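Hypothetical protein DR_0824 (Deinococcus radiodurans, PDB 2IMR) catalyses the zinc-dependent deamination of aminodeoxyfutalosine to futalosine, a step of menaquinone biosynthesis, and more weakly deaminates several adenosine-type nucleosides. Local coordinates at residues F216-S219 with H220-R224; G293-A296 with A297-L301; V305-P309 with D310-R314. All coordinates share one frame; numbering follows the deposited sequence.

Contact 1: F216-S219 with H220-R224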
ATOM      1  N   PHE A 216     -11.356 -11.848  -7.880  1.00 16.23           N
ATOM      2  CA  PHE A 216     -11.652 -13.220  -8.281  1.00 16.29           C
ATOM      3  C   PHE A 216     -11.594 -14.268  -7.174  1.00 16.48           C
ATOM      4  O   PHE A 216     -11.893 -15.436  -7.419  1.00 14.89           O
ATOM      5  CB  PHE A 216     -10.748 -13.634  -9.450  1.00 15.34           C
ATOM      6  CG  PHE A 216      -9.283 -13.557  -9.146  1.00 16.89           C
ATOM      7  CD1 PHE A 216      -8.603 -14.663  -8.645  1.00 16.54           C
ATOM      8  CD2 PHE A 216      -8.579 -12.375  -9.359  1.00 15.06           C
ATOM      9  CE1 PHE A 216      -7.240 -14.593  -8.360  1.00 17.56           C
ATOM     10  CE2 PHE A 216      -7.214 -12.295  -9.075  1.00 15.73           C
ATOM     11  CZ  PHE A 216      -6.545 -13.408  -8.575  1.00 17.09           C
ATOM     12  N   THR A 217     -11.210 -13.863  -5.963  1.00 13.93           N
ATOM     13  CA  THR A 217     -11.176 -14.801  -4.842  1.00 14.45           C
ATOM     14  C   THR A 217     -12.278 -14.437  -3.844  1.00 14.86           C
ATOM     15  O   THR A 217     -12.350 -14.984  -2.740  1.00 14.51           O
ATOM     16  CB  THR A 217      -9.808 -14.795  -4.119  1.00 13.87           C
ATOM     17  OG1 THR A 217      -9.490 -13.465  -3.700  1.00 13.97           O
ATOM     18  CG2 THR A 217      -8.719 -15.308  -5.042  1.00 15.37           C
ATOM     19  N   VAL A 218     -13.138 -13.507  -4.252  1.00 14.09           N
ATOM     20  CA  VAL A 218     -14.266 -13.057  -3.434  1.00 14.17           C
ATOM     21  C   VAL A 218     -15.454 -12.996  -4.393  1.00 14.37           C
ATOM     22  O   VAL A 218     -15.379 -12.320  -5.413  1.00 16.09           O
ATOM     23  CB  VAL A 218     -14.015 -11.641  -2.844  1.00 13.56           C
ATOM     24  CG1 VAL A 218     -15.241 -11.163  -2.051  1.00 14.01           C
ATOM     25  CG2 VAL A 218     -12.787 -11.669  -1.931  1.00 14.00           C
ATOM     26  N   SER A 219     -16.535 -13.708  -4.084  1.00 14.26           N
ATOM     27  CA  SER A 219     -17.699 -13.704  -4.968  1.00 14.87           C
ATOM     28  C   SER A 219     -18.278 -12.294  -5.094  1.00 16.49           C
ATOM     29  O   SER A 219     -18.096 -11.457  -4.209  1.00 16.21           O
ATOM     30  CB  SER A 219     -18.782 -14.667  -4.452  1.00 13.31           C
ATOM     31  OG  SER A 219     -19.379 -14.188  -3.255  1.00 16.91           O
ATOM     32  N   HIS A 220     -18.975 -12.033  -6.197  1.00 16.10           N
ATOM     33  CA  HIS A 220     -19.565 -10.716  -6.408  1.00 17.90           C
ATOM     34  C   HIS A 220     -20.475 -10.342  -5.238  1.00 18.22           C
ATOM     35  O   HIS A 220     -20.481  -9.197  -4.786  1.00 18.34           O
ATOM     36  CB  HIS A 220     -20.351 -10.691  -7.727  1.00 18.21           C
ATOM     37  CG  HIS A 220     -21.469 -11.687  -7.790  1.00 20.53           C
ATOM     38  ND1 HIS A 220     -22.758 -11.388  -7.400  1.00 21.17           N
ATOM     39  CD2 HIS A 220     -21.487 -12.981  -8.185  1.00 21.85           C
ATOM     40  CE1 HIS A 220     -23.521 -12.455  -7.555  1.00 21.83           C
ATOM     41  NE2 HIS A 220     -22.775 -13.436  -8.031  1.00 21.81           N
ATOM     42  N   ARG A 221     -21.231 -11.314  -4.740  1.00 19.14           N
ATOM     43  CA  ARG A 221     -22.134 -11.065  -3.623  1.00 20.63           C
ATOM     44  C   ARG A 221     -21.381 -10.666  -2.352  1.00 18.99           C
ATOM     45  O   ARG A 221     -21.724  -9.679  -1.703  1.00 17.14           O
ATOM     46  CB  ARG A 221     -22.991 -12.304  -3.358  1.00 24.40           C
ATOM     47  CG  ARG A 221     -24.010 -12.103  -2.253  1.00 29.55           C
ATOM     48  CD  ARG A 221     -24.902 -13.322  -2.068  1.00 33.41           C
ATOM     49  NE  ARG A 221     -25.836 -13.122  -0.962  1.00 37.06           N
ATOM     50  CZ  ARG A 221     -26.751 -12.158  -0.923  1.00 39.11           C
ATOM     51  NH1 ARG A 221     -26.862 -11.304  -1.933  1.00 42.85           N
ATOM     52  NH2 ARG A 221     -27.547 -12.039   0.130  1.00 41.05           N
ATOM     53  N   LEU A 222     -20.350 -11.429  -1.996  1.00 16.32           N
ATOM     54  CA  LEU A 222     -19.574 -11.125  -0.797  1.00 15.59           C
ATOM     55  C   LEU A 222     -18.846  -9.783  -0.938  1.00 15.73           C
ATOM     56  O   LEU A 222     -18.715  -9.034   0.031  1.00 16.37           O
ATOM     57  CB  LEU A 222     -18.569 -12.249  -0.521  1.00 15.59           C
ATOM     58  CG  LEU A 222     -17.644 -12.075   0.693  1.00 14.20           C
ATOM     59  CD1 LEU A 222     -18.476 -11.848   1.952  1.00 13.87           C
ATOM     60  CD2 LEU A 222     -16.758 -13.300   0.842  1.00 14.22           C
ATOM     61  N   MET A 223     -18.380  -9.478  -2.146  1.00 16.79           N
ATOM     62  CA  MET A 223     -17.675  -8.220  -2.391  1.00 15.97           C
ATOM     63  C   MET A 223     -18.583  -7.021  -2.104  1.00 17.93           C
ATOM     64  O   MET A 223     -18.160  -6.047  -1.479  1.00 16.03           O
ATOM     65  CB  MET A 223     -17.182  -8.163  -3.840  1.00 16.22           C
ATOM     66  CG  MET A 223     -16.395  -6.896  -4.191  1.00 15.10           C
ATOM     67  SD  MET A 223     -14.811  -6.776  -3.321  1.00 17.96           S
ATOM     68  CE  MET A 223     -13.812  -7.847  -4.337  1.00 14.82           C
ATOM     69  N   ARG A 224     -19.828  -7.088  -2.563  1.00 18.16           N
ATOM     70  CA  ARG A 224     -20.767  -5.998  -2.324  1.00 20.66           C
ATOM     71  C   ARG A 224     -21.194  -5.916  -0.866  1.00 20.34           C
ATOM     72  O   ARG A 224     -21.381  -4.821  -0.335  1.00 21.13           O
ATOM     73  CB  ARG A 224     -22.004  -6.137  -3.215  1.00 24.37           C
ATOM     74  CG  ARG A 224     -21.760  -5.719  -4.649  1.00 28.27           C
ATOM     75  CD  ARG A 224     -23.070  -5.387  -5.355  1.00 35.54           C
ATOM     76  NE  ARG A 224     -23.901  -4.445  -4.597  1.00 39.06           N
ATOM     77  CZ  ARG A 224     -23.466  -3.307  -4.061  1.00 39.67           C
ATOM     78  NH1 ARG A 224     -22.195  -2.948  -4.185  1.00 39.45           N
ATOM     79  NH2 ARG A 224     -24.310  -2.516  -3.408  1.00 39.16           N
TER

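Contact 2: G293-A296 with A297-L301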
ATOM      1  N   GLY A 293     -20.593  -1.570  -8.463  1.00 21.45           N
ATOM      2  CA  GLY A 293     -20.908  -0.542  -7.488  1.00 21.47           C
ATOM      3  C   GLY A 293     -19.961  -0.521  -6.307  1.00 22.45           C
ATOM      4  O   GLY A 293     -20.197   0.177  -5.323  1.00 22.75           O
ATOM      5  N   VAL A 294     -18.880  -1.291  -6.404  1.00 21.23           N
ATOM      6  CA  VAL A 294     -17.900  -1.359  -5.327  1.00 20.64           C
ATOM      7  C   VAL A 294     -17.004  -0.120  -5.262  1.00 19.82           C
ATOM      8  O   VAL A 294     -16.592   0.289  -4.177  1.00 20.61           O
ATOM      9  CB  VAL A 294     -17.025  -2.630  -5.471  1.00 21.48           C
ATOM     10  CG1 VAL A 294     -15.922  -2.643  -4.421  1.00 23.05           C
ATOM     11  CG2 VAL A 294     -17.897  -3.864  -5.321  1.00 23.48           C
ATOM     12  N   LEU A 295     -16.701   0.487  -6.408  1.00 19.47           N
ATOM     13  CA  LEU A 295     -15.841   1.670  -6.395  1.00 20.76           C
ATOM     14  C   LEU A 295     -16.527   2.864  -5.746  1.00 22.42           C
ATOM     15  O   LEU A 295     -15.878   3.852  -5.391  1.00 21.60           O
ATOM     16  CB  LEU A 295     -15.378   2.027  -7.813  1.00 20.18           C
ATOM     17  CG  LEU A 295     -14.537   0.945  -8.507  1.00 21.63           C
ATOM     18  CD1 LEU A 295     -13.872   1.515  -9.741  1.00 18.99           C
ATOM     19  CD2 LEU A 295     -13.471   0.414  -7.549  1.00 21.44           C
ATOM     20  N   ALA A 296     -17.841   2.758  -5.574  1.00 24.58           N
ATOM     21  CA  ALA A 296     -18.626   3.818  -4.950  1.00 26.98           C
ATOM     22  C   ALA A 296     -18.164   4.047  -3.515  1.00 27.93           C
ATOM     23  O   ALA A 296     -18.281   5.152  -2.983  1.00 29.88           O
ATOM     24  CB  ALA A 296     -20.109   3.447  -4.970  1.00 27.40           C
ATOM     25  N   ALA A 297     -17.639   2.997  -2.891  1.00 26.66           N
ATOM     26  CA  ALA A 297     -17.157   3.081  -1.515  1.00 26.29           C
ATOM     27  C   ALA A 297     -15.743   3.675  -1.435  1.00 25.87           C
ATOM     28  O   ALA A 297     -15.169   3.785  -0.351  1.00 25.48           O
ATOM     29  CB  ALA A 297     -17.180   1.692  -0.878  1.00 27.24           C
ATOM     30  N   ARG A 298     -15.201   4.069  -2.586  1.00 24.20           N
ATOM     31  CA  ARG A 298     -13.856   4.643  -2.676  1.00 24.49           C
ATOM     32  C   ARG A 298     -12.779   3.771  -2.035  1.00 22.13           C
ATOM     33  O   ARG A 298     -11.942   4.263  -1.272  1.00 22.58           O
ATOM     34  CB  ARG A 298     -13.806   6.035  -2.037  1.00 27.25           C
ATOM     35  CG  ARG A 298     -14.377   7.160  -2.886  1.00 30.38           C
ATOM     36  CD  ARG A 298     -14.088   8.497  -2.223  1.00 32.61           C
ATOM     37  NE  ARG A 298     -14.609   8.535  -0.860  1.00 32.67           N
ATOM     38  CZ  ARG A 298     -14.033   9.183   0.149  1.00 34.25           C
ATOM     39  NH1 ARG A 298     -12.906   9.855  -0.043  1.00 33.38           N
ATOM     40  NH2 ARG A 298     -14.579   9.147   1.359  1.00 35.52           N
ATOM     41  N   PRO A 299     -12.781   2.463  -2.335  1.00 19.47           N
ATOM     42  CA  PRO A 299     -11.763   1.592  -1.742  1.00 18.84           C
ATOM     43  C   PRO A 299     -10.394   1.905  -2.333  1.00 18.59           C
ATOM     44  O   PRO A 299     -10.299   2.364  -3.475  1.00 18.77           O
ATOM     45  CB  PRO A 299     -12.231   0.202  -2.151  1.00 17.48           C
ATOM     46  CG  PRO A 299     -12.792   0.457  -3.529  1.00 20.06           C
ATOM     47  CD  PRO A 299     -13.620   1.713  -3.291  1.00 18.49           C
ATOM     48  N   THR A 300      -9.339   1.667  -1.559  1.00 16.29           N
ATOM     49  CA  THR A 300      -7.991   1.879  -2.061  1.00 16.60           C
ATOM     50  C   THR A 300      -7.651   0.617  -2.852  1.00 16.14           C
ATOM     51  O   THR A 300      -7.813  -0.497  -2.358  1.00 17.22           O
ATOM     52  CB  THR A 300      -6.981   2.076  -0.909  1.00 17.43           C
ATOM     53  OG1 THR A 300      -7.260   3.313  -0.246  1.00 19.34           O
ATOM     54  CG2 THR A 300      -5.559   2.112  -1.440  1.00 18.05           C
ATOM     55  N   LEU A 301      -7.198   0.799  -4.088  1.00 16.33           N
ATOM     56  CA  LEU A 301      -6.862  -0.321  -4.956  1.00 15.16           C
ATOM     57  C   LEU A 301      -5.358  -0.559  -4.969  1.00 16.30           C
ATOM     58  O   LEU A 301      -4.575   0.354  -5.235  1.00 15.85           O
ATOM     59  CB  LEU A 301      -7.368  -0.045  -6.373  1.00 15.15           C
ATOM     60  CG  LEU A 301      -8.851   0.349  -6.446  1.00 14.28           C
ATOM     61  CD1 LEU A 301      -9.226   0.641  -7.893  1.00 13.43           C
ATOM     62  CD2 LEU A 301      -9.730  -0.768  -5.873  1.00 15.63           C
TER

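Contact 3: V305-P309 with D310-R314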
ATOM      1  N   VAL A 305      -1.540  -2.933 -11.799  1.00 14.01           N
ATOM      2  CA  VAL A 305      -0.531  -2.910 -12.845  1.00 15.74           C
ATOM      3  C   VAL A 305      -1.106  -3.130 -14.234  1.00 17.76           C
ATOM      4  O   VAL A 305      -0.760  -2.433 -15.185  1.00 18.50           O
ATOM      5  CB  VAL A 305       0.550  -3.986 -12.571  1.00 17.81           C
ATOM      6  CG1 VAL A 305       1.498  -4.111 -13.761  1.00 16.81           C
ATOM      7  CG2 VAL A 305       1.328  -3.615 -11.317  1.00 18.07           C
ATOM      8  N   ASN A 306      -2.005  -4.093 -14.348  1.00 16.68           N
ATOM      9  CA  ASN A 306      -2.573  -4.417 -15.641  1.00 18.04           C
ATOM     10  C   ASN A 306      -3.965  -3.840 -15.844  1.00 17.91           C
ATOM     11  O   ASN A 306      -4.970  -4.534 -15.732  1.00 17.70           O
ATOM     12  CB  ASN A 306      -2.533  -5.932 -15.791  1.00 18.19           C
ATOM     13  CG  ASN A 306      -1.109  -6.467 -15.697  1.00 20.53           C
ATOM     14  OD1 ASN A 306      -0.369  -6.456 -16.679  1.00 17.37           O
ATOM     15  ND2 ASN A 306      -0.709  -6.899 -14.500  1.00 18.92           N
ATOM     16  N   VAL A 307      -3.994  -2.544 -16.150  1.00 18.04           N
ATOM     17  CA  VAL A 307      -5.228  -1.815 -16.363  1.00 17.94           C
ATOM     18  C   VAL A 307      -5.184  -1.093 -17.704  1.00 19.23           C
ATOM     19  O   VAL A 307      -4.124  -0.954 -18.314  1.00 18.63           O
ATOM     20  CB  VAL A 307      -5.459  -0.769 -15.244  1.00 18.05           C
ATOM     21  CG1 VAL A 307      -5.535  -1.462 -13.885  1.00 16.77           C
ATOM     22  CG2 VAL A 307      -4.343   0.269 -15.260  1.00 19.09           C
ATOM     23  N   THR A 308      -6.344  -0.631 -18.151  1.00 20.24           N
ATOM     24  CA  THR A 308      -6.447   0.070 -19.427  1.00 20.16           C
ATOM     25  C   THR A 308      -6.680   1.552 -19.187  1.00 20.25           C
ATOM     26  O   THR A 308      -6.898   1.980 -18.061  1.00 19.78           O
ATOM     27  CB  THR A 308      -7.636  -0.447 -20.243  1.00 18.43           C
ATOM     28  OG1 THR A 308      -8.851  -0.130 -19.553  1.00 21.05           O
ATOM     29  CG2 THR A 308      -7.545  -1.949 -20.429  1.00 18.50           C
ATOM     30  N   PRO A 309      -6.624   2.361 -20.256  1.00 21.50           N
ATOM     31  CA  PRO A 309      -6.853   3.792 -20.068  1.00 22.59           C
ATOM     32  C   PRO A 309      -8.240   4.016 -19.481  1.00 20.15           C
ATOM     33  O   PRO A 309      -8.427   4.860 -18.613  1.00 20.94           O
ATOM     34  CB  PRO A 309      -6.712   4.347 -21.480  1.00 21.92           C
ATOM     35  CG  PRO A 309      -5.639   3.468 -22.056  1.00 23.90           C
ATOM     36  CD  PRO A 309      -6.079   2.084 -21.597  1.00 23.23           C
ATOM     37  N   ASP A 310      -9.214   3.249 -19.958  1.00 21.47           N
ATOM     38  CA  ASP A 310     -10.571   3.380 -19.445  1.00 21.24           C
ATOM     39  C   ASP A 310     -10.618   3.004 -17.964  1.00 18.98           C
ATOM     40  O   ASP A 310     -11.330   3.632 -17.188  1.00 19.03           O
ATOM     41  CB  ASP A 310     -11.536   2.496 -20.234  1.00 24.51           C
ATOM     42  CG  ASP A 310     -12.979   2.731 -19.840  1.00 31.35           C
ATOM     43  OD1 ASP A 310     -13.505   3.833 -20.116  1.00 35.03           O
ATOM     44  OD2 ASP A 310     -13.591   1.820 -19.243  1.00 35.34           O
ATOM     45  N   ASP A 311      -9.869   1.976 -17.567  1.00 19.62           N
ATOM     46  CA  ASP A 311      -9.855   1.589 -16.155  1.00 18.51           C
ATOM     47  C   ASP A 311      -9.375   2.786 -15.333  1.00 17.40           C
ATOM     48  O   ASP A 311      -9.963   3.122 -14.311  1.00 18.39           O
ATOM     49  CB  ASP A 311      -8.908   0.406 -15.890  1.00 16.79           C
ATOM     50  CG  ASP A 311      -9.390  -0.900 -16.503  1.00 19.18           C
ATOM     51  OD1 ASP A 311     -10.616  -1.079 -16.689  1.00 17.85           O
ATOM     52  OD2 ASP A 311      -8.529  -1.763 -16.780  1.00 18.66           O
ATOM     53  N   ILE A 312      -8.299   3.424 -15.784  1.00 17.54           N
ATOM     54  CA  ILE A 312      -7.748   4.574 -15.077  1.00 18.38           C
ATOM     55  C   ILE A 312      -8.783   5.689 -14.939  1.00 17.89           C
ATOM     56  O   ILE A 312      -8.899   6.304 -13.884  1.00 16.89           O
ATOM     57  CB  ILE A 312      -6.477   5.098 -15.792  1.00 20.99           C
ATOM     58  CG1 ILE A 312      -5.380   4.032 -15.707  1.00 21.11           C
ATOM     59  CG2 ILE A 312      -5.994   6.399 -15.143  1.00 20.79           C
ATOM     60  CD1 ILE A 312      -4.155   4.321 -16.543  1.00 20.95           C
ATOM     61  N   ALA A 313      -9.551   5.927 -16.000  1.00 19.14           N
ATOM     62  CA  ALA A 313     -10.587   6.957 -15.975  1.00 20.46           C
ATOM     63  C   ALA A 313     -11.655   6.614 -14.935  1.00 19.94           C
ATOM     64  O   ALA A 313     -12.139   7.490 -14.217  1.00 18.86           O
ATOM     65  CB  ALA A 313     -11.222   7.097 -17.362  1.00 21.09           C
ATOM     66  N   ARG A 314     -12.016   5.334 -14.843  1.00 21.12           N
ATOM     67  CA  ARG A 314     -13.023   4.904 -13.874  1.00 20.77           C
ATOM     68  C   ARG A 314     -12.523   5.112 -12.443  1.00 20.46           C
ATOM     69  O   ARG A 314     -13.278   5.528 -11.562  1.00 21.30           O
ATOM     70  CB  ARG A 314     -13.379   3.425 -14.091  1.00 21.61           C
ATOM     71  CG  ARG A 314     -14.071   3.131 -15.416  1.00 24.69           C
ATOM     72  CD  ARG A 314     -14.283   1.632 -15.610  1.00 24.27           C
ATOM     73  NE  ARG A 314     -14.994   1.317 -16.851  1.00 26.46           N
ATOM     74  CZ  ARG A 314     -16.315   1.388 -17.007  1.00 25.50           C
ATOM     75  NH1 ARG A 314     -17.092   1.765 -16.004  1.00 23.48           N
ATOM     76  NH2 ARG A 314     -16.859   1.075 -18.173  1.00 28.41           N
TER
HETATM   77  O   HOH W   1      -7.865  -4.104 -15.245  1.00 16.34           O

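Contact 1: F216-S219 with H220-R224
The imidazole of H220 is set obliquely to the carbonyl carbon of S219, and it is the first carbon of the side chain, H220 CB, that comes nearest, 3.7 Å from S219 C. The side chain sets out away from the loop and touches Y288 of helix 285-292, while another flat group, the guanidinium of R221, reaches out on an extended chain to a salt bridge with D185. What remains between loop and helix is a compact illustration of N-capping. S219 holds the N-cap position, and with OG turned in between its backbone N and carbonyl carbon (chi1 70°) the hydroxyl stands in front of the amide of L222. The resulting bond from L222 N to S219 OG is 3.2 Å long and fairly straight, at 164°. S219 OG also lies 3.4 Å from L222 CB. The carbonyl of S219 opens the regular helical bonding, for S219 O accepts from M223 N at 2.9 Å, almost in line with the C=O bond. Just before the cap, V218 lays its CG1 branch against the first turn: V218 CG1 is 3.8 Å from L222 CG, the two side chains crossing at about a right angle, and 4.0 Å from M223 CB. The pairing of V218 with M223 fits a hydrophobic staple, and the bent methionine chain brings M223 CE to 4.1 Å from V218 CB. Nearby, T217 OG1 is hydrogen-bonded to H213 ND1, of a predicted substrate-binding residue whose side chain V218 also approaches. In chemical terms, a buried hydroxyl gives the amide of L222, in the first turn, an acceptor, and polar cap and hydrocarbon lie side by side at the helix start, with V218 facing L222 and M223.

Contact 2: G293-A296 with A297-L301
P299 and L295 form the apolar centre where a 3-10 turn carries the chain from helix 285-292 into strand 300-303, one of the alpha-to-beta connections of the amidohydrolase barrel. The proline ring and the leucine cross at about a right angle, with P299 CG 4.1 Å from L295 CD2. Although L295 sets out away from the coming strand, CG lies beside its backbone N (chi1 -62°), and the CD2 branch swings back to reach P299 and, at 4.3 Å, L301 CD1. V294 adds a looser touch, its CG1 standing 4.5 Å from P299 CG; beyond it the valine packs on M223 and S227 of helix 220-233. The proline also rests on I239 of the neighbouring strand. Replacing P299 with a glycine would probably leave L295 CD2 and V294 CG1 without the ring they lean on and let the backbone at the strand's entrance turn more freely.

Farther out, the polar edge is made by the backbone. G293 ends the preceding helix in a Schellman motif, at a positive phi that suits glycine. Two successive bonds then wind the turn: A297 N donates to V294 O over 3.2 Å, and R298 N to L295 O over 2.9 Å. R298 itself takes left-handed backbone angles, which redirect the chain toward the strand. Both donors stand well above the planes of the carbonyls they meet, the amide of R298 by 61°, and P299 CD sits 3.4 Å from V294 O, the same oxygen that accepts from A297 N.

Contact 3: V305-P309 with D310-R314
Through both oxygens the carboxylate of D311 is hydrogen-bonded, OD2 to the backbone amide of T308 and a water, OD1 to T284 OG1. T308 N donates to D311 OD2 over 2.8 Å, coming from 42° above the carboxylate plane, and the water, which also donates to N306 O, donates to the same oxygen at 2.9 Å. With both oxygens held, the buried acid is likely to stay ionised. T308 returns the favour: its hydroxyl, placed between backbone N and carbonyl carbon at chi1 65°, accepts from D311 N, with OG1 at 3.1 Å. The ordinary helical bonds begin with I312 N to T308 O, 3.0 Å, and A313 N to P309 O. Next to the cap, V307 CG2 meets I312 CG1 at 3.9 Å, and both side chains also touch F342 of helix 339-344. On the exposed flank, R314 NE forms a salt bridge with D310 OD2 at 2.8 Å, while R314 NH1 reaches D290. The reciprocal T308–D311 bonds are those of a capping box, and V307 with I312, the residue before the N-cap against the fourth of the helix, fits a hydrophobic staple beside it at the start of helix 309-318.

How the contacts relate
Along the chain the three come in series, at alternating ends of the beta-alpha units: contacts 1 and 3 start helices 220-233 and 309-318 after strands, whereas contact 2 leads from helix 285-292 into strand 300-303. Contacts 1 and 2 have centres about 13 Å apart and meet directly, M223 CG lying 3.6 Å from V294 CG2. Contact 2 runs on through strand 300-303 to contact 3, with about 14 Å between centres. Contacts 1 and 3, about 20 Å apart between centres, do not touch. Contact 2 thus leads into the strand beside 238-241, which bears the zinc ligand H240, while the helices begun at contacts 1 and 3 each follow a barrel strand.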